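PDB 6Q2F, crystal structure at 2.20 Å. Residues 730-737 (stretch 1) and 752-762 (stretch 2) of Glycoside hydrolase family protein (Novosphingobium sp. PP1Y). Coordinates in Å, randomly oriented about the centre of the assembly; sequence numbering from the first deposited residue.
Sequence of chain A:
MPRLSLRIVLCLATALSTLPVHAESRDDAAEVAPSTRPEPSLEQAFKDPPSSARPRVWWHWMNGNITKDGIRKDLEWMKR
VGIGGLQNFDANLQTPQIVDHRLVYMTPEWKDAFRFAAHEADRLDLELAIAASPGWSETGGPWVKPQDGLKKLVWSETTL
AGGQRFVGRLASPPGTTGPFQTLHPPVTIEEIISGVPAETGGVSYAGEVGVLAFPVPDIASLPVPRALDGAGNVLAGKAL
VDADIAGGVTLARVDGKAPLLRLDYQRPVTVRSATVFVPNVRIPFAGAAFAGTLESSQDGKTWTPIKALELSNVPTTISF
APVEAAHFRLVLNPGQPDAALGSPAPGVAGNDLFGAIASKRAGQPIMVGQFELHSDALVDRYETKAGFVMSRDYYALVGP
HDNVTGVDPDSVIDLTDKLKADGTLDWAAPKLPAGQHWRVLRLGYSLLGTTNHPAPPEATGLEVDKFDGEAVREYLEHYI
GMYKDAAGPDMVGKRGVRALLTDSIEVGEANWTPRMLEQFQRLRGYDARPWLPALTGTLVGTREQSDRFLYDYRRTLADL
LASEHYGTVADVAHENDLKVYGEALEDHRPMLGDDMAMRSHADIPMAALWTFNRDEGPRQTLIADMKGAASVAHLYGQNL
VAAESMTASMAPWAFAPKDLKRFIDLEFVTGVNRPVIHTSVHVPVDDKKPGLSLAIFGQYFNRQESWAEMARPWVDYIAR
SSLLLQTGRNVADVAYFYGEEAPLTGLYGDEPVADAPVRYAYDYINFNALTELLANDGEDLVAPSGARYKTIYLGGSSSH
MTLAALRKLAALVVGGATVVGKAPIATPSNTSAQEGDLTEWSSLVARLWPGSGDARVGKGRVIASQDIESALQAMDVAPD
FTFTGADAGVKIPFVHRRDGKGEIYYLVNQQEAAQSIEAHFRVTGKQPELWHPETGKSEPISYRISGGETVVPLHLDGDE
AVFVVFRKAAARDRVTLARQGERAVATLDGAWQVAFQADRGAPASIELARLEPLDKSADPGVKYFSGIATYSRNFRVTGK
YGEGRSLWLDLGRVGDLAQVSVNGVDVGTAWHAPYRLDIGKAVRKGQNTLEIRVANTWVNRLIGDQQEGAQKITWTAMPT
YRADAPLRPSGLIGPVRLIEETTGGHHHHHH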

# COMPACT_ATOMS: atom_id res chain seq x y z
N ASN A 730 3.59 19.64 7.56
CA ASN A 730 3.46 18.72 8.67
C ASN A 730 4.46 19.06 9.77
O ASN A 730 5.62 19.40 9.49
CB ASN A 730 3.70 17.29 8.23
CG ASN A 730 3.34 16.30 9.31
OD1 ASN A 730 4.19 15.62 9.88
ND2 ASN A 730 2.05 16.22 9.61
N VAL A 731 4.03 18.92 11.02
CA VAL A 731 4.91 19.02 12.18
C VAL A 731 5.06 17.64 12.79
O VAL A 731 4.06 17.02 13.19
CB VAL A 731 4.36 20.02 13.21
CG1 VAL A 731 5.16 19.94 14.53
CG2 VAL A 731 4.47 21.42 12.65
N ALA A 732 6.30 17.17 12.93
CA ALA A 732 6.59 15.92 13.62
C ALA A 732 7.88 16.09 14.40
O ALA A 732 8.79 16.79 13.94
CB ALA A 732 6.70 14.75 12.64
N ASP A 733 7.96 15.47 15.57
CA ASP A 733 9.14 15.59 16.42
C ASP A 733 10.09 14.42 16.30
O ASP A 733 11.27 14.58 16.60
CB ASP A 733 8.72 15.76 17.88
CG ASP A 733 8.00 17.06 18.14
OD1 ASP A 733 8.43 18.10 17.60
OD2 ASP A 733 6.99 17.06 18.85
N VAL A 734 9.61 13.26 15.86
CA VAL A 734 10.41 12.03 15.85
C VAL A 734 10.60 11.60 14.40
O VAL A 734 9.64 11.53 13.63
CB VAL A 734 9.75 10.92 16.69
CG1 VAL A 734 10.53 9.63 16.57
CG2 VAL A 734 9.64 11.35 18.16
N ALA A 735 11.86 11.35 14.02
CA ALA A 735 12.16 10.69 12.76
C ALA A 735 12.40 9.22 13.10
O ALA A 735 13.40 8.88 13.74
CB ALA A 735 13.38 11.31 12.08
N TYR A 736 11.48 8.36 12.70
CA TYR A 736 11.54 6.95 13.09
C TYR A 736 12.31 6.21 12.01
O TYR A 736 11.77 5.90 10.94
CB TYR A 736 10.13 6.40 13.27
CG TYR A 736 10.04 4.99 13.80
CD1 TYR A 736 10.55 3.92 13.07
CD2 TYR A 736 9.39 4.72 15.00
CE1 TYR A 736 10.46 2.61 13.54
CE2 TYR A 736 9.29 3.41 15.47
CZ TYR A 736 9.82 2.36 14.74
OH TYR A 736 9.74 1.06 15.19
N PHE A 737 13.57 5.89 12.29
CA PHE A 737 14.39 5.13 11.36
C PHE A 737 14.07 3.66 11.54
O PHE A 737 14.24 3.11 12.64
CB PHE A 737 15.88 5.38 11.60
CG PHE A 737 16.79 4.65 10.65
CD1 PHE A 737 16.87 5.00 9.31
CD2 PHE A 737 17.61 3.63 11.11
CE1 PHE A 737 17.72 4.34 8.46
CE2 PHE A 737 18.47 2.97 10.26
CZ PHE A 737 18.52 3.32 8.92
N PRO A 752 0.96 -3.42 13.79
CA PRO A 752 1.34 -2.02 13.65
C PRO A 752 2.59 -1.71 14.45
O PRO A 752 2.98 -2.44 15.36
CB PRO A 752 0.13 -1.27 14.21
CG PRO A 752 -0.47 -2.24 15.19
CD PRO A 752 -0.27 -3.60 14.58
N VAL A 753 3.24 -0.61 14.09
CA VAL A 753 4.44 -0.18 14.80
C VAL A 753 4.07 -0.00 16.28
O VAL A 753 3.13 0.73 16.62
CB VAL A 753 5.03 1.08 14.14
CG1 VAL A 753 4.08 2.31 14.27
CG2 VAL A 753 6.42 1.38 14.69
N ALA A 754 4.74 -0.75 17.16
CA ALA A 754 4.40 -0.70 18.58
C ALA A 754 5.26 0.29 19.34
O ALA A 754 5.09 0.44 20.55
CB ALA A 754 4.54 -2.09 19.22
N ASP A 755 6.11 1.00 18.62
CA ASP A 755 7.33 1.65 19.07
C ASP A 755 7.24 3.17 19.05
O ASP A 755 8.12 3.83 19.62
CB ASP A 755 8.50 1.22 18.13
CG ASP A 755 9.62 0.60 18.88
OD1 ASP A 755 9.49 0.49 20.12
OD2 ASP A 755 10.64 0.23 18.27
N ALA A 756 6.26 3.70 18.36
CA ALA A 756 6.10 5.07 17.95
C ALA A 756 5.52 5.92 19.07
O ALA A 756 4.84 5.42 19.96
CB ALA A 756 5.19 5.13 16.72
N PRO A 757 5.76 7.22 19.04
CA PRO A 757 5.15 8.10 20.05
C PRO A 757 3.65 8.24 19.82
O PRO A 757 3.11 7.93 18.75
CB PRO A 757 5.87 9.43 19.83
CG PRO A 757 6.27 9.40 18.37
CD PRO A 757 6.59 7.96 18.06
N VAL A 758 2.95 8.68 20.87
CA VAL A 758 1.52 8.94 20.80
C VAL A 758 1.22 10.43 20.90
O VAL A 758 0.44 10.97 20.11
CB VAL A 758 0.77 8.15 21.90
CG1 VAL A 758 -0.70 8.57 21.93
CG2 VAL A 758 0.90 6.65 21.65
N ARG A 759 1.83 11.11 21.86
CA ARG A 759 1.59 12.53 22.12
C ARG A 759 2.49 13.43 21.28
O ARG A 759 2.39 14.66 21.39
CB ARG A 759 1.78 12.80 23.62
CG ARG A 759 0.91 11.87 24.50
CD ARG A 759 1.12 12.12 26.00
NE ARG A 759 2.53 12.05 26.37
CZ ARG A 759 3.06 12.65 27.43
NH1 ARG A 759 2.30 13.39 28.23
NH2 ARG A 759 4.35 12.52 27.69
N TYR A 760 3.32 12.83 20.44
CA TYR A 760 4.17 13.52 19.48
C TYR A 760 3.96 12.90 18.10
O TYR A 760 3.74 11.69 17.99
CB TYR A 760 5.67 13.39 19.85
CG TYR A 760 6.02 13.75 21.28
CD1 TYR A 760 5.72 12.90 22.33
CD2 TYR A 760 6.72 14.93 21.57
CE1 TYR A 760 6.06 13.22 23.64
CE2 TYR A 760 7.07 15.25 22.85
CZ TYR A 760 6.73 14.40 23.89
OH TYR A 760 7.07 14.74 25.18
N ALA A 761 4.03 13.71 17.06
CA ALA A 761 3.91 13.17 15.72
C ALA A 761 5.26 12.64 15.24
O ALA A 761 6.32 12.99 15.76
CB ALA A 761 3.39 14.21 14.73
N TYR A 762 5.21 11.77 14.23
CA TYR A 762 6.43 11.16 13.72
C TYR A 762 6.31 10.91 12.22
O TYR A 762 5.22 10.80 11.67
CB TYR A 762 6.77 9.85 14.43
CG TYR A 762 5.80 8.71 14.20
CD1 TYR A 762 4.59 8.64 14.90
CD2 TYR A 762 6.11 7.68 13.32
CE1 TYR A 762 3.70 7.58 14.70
CE2 TYR A 762 5.24 6.63 13.12
CZ TYR A 762 4.03 6.59 13.80
OH TYR A 762 3.17 5.52 13.60
O HOH W 1 3.53 13.15 11.09
O HOH W 2 4.68 16.45 17.21

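A single carbonyl carries the direct backbone hydrogen bonding between the two stretches: A761 O accepts from two consecutive amides. The first bond, from D733 N to A761 O, measures 3.0 Å with an N-H...O angle of 145°; the second, from V734 N to A761 O, is weak at 3.3 Å, although its angle of 154° is straighter. The phi/psi of D733, -99/-22, departs from the extended values of A732 and V734, and this bend lets both N-H groups converge on one oxygen.

Next to this fork V734 and Y762 form a single parallel bridge, at a CA-CA distance of 4.6 Å. Here V734 O approaches Y762 CA at 3.2 Å, a CA-H...O contact with an angle of 130° at the hydrogen. Both side chains lie on the same face of the sheet, so V734 CB and Y762 CB meet at 3.9 Å. V734 also reaches P757, its CG2 lying 3.9 Å from P757 CG, while A732 CB packs 4.0 Å from A761 CB. The alanine pair meets through its CB atoms, beside the backbone hydrogen bonds.

Y736 extends the contact toward the start of stretch 2. Its CB lies 4.2 Å from Y762 CD2, and its far end meets V753, with Y736 CZ 3.5 Å from V753 CG2. D755 CB sits at the ring edge, 3.2 Å from Y736 OH. The hydroxyl is also 3.3 Å from D755 OD2, a polar approach whose geometry leaves hydrogen bonding open.

Water supplies a further link. Water 2 donates to D733 OD2 at 2.9 Å and accepts from A761 N at 2.8 Å, so the peptide N-H of A761 is tied to the residue whose own amide binds A761 O. The same carboxylate atom, D733 OD2, lies 3.5 Å from Y760 CD2, at the edge of that ring.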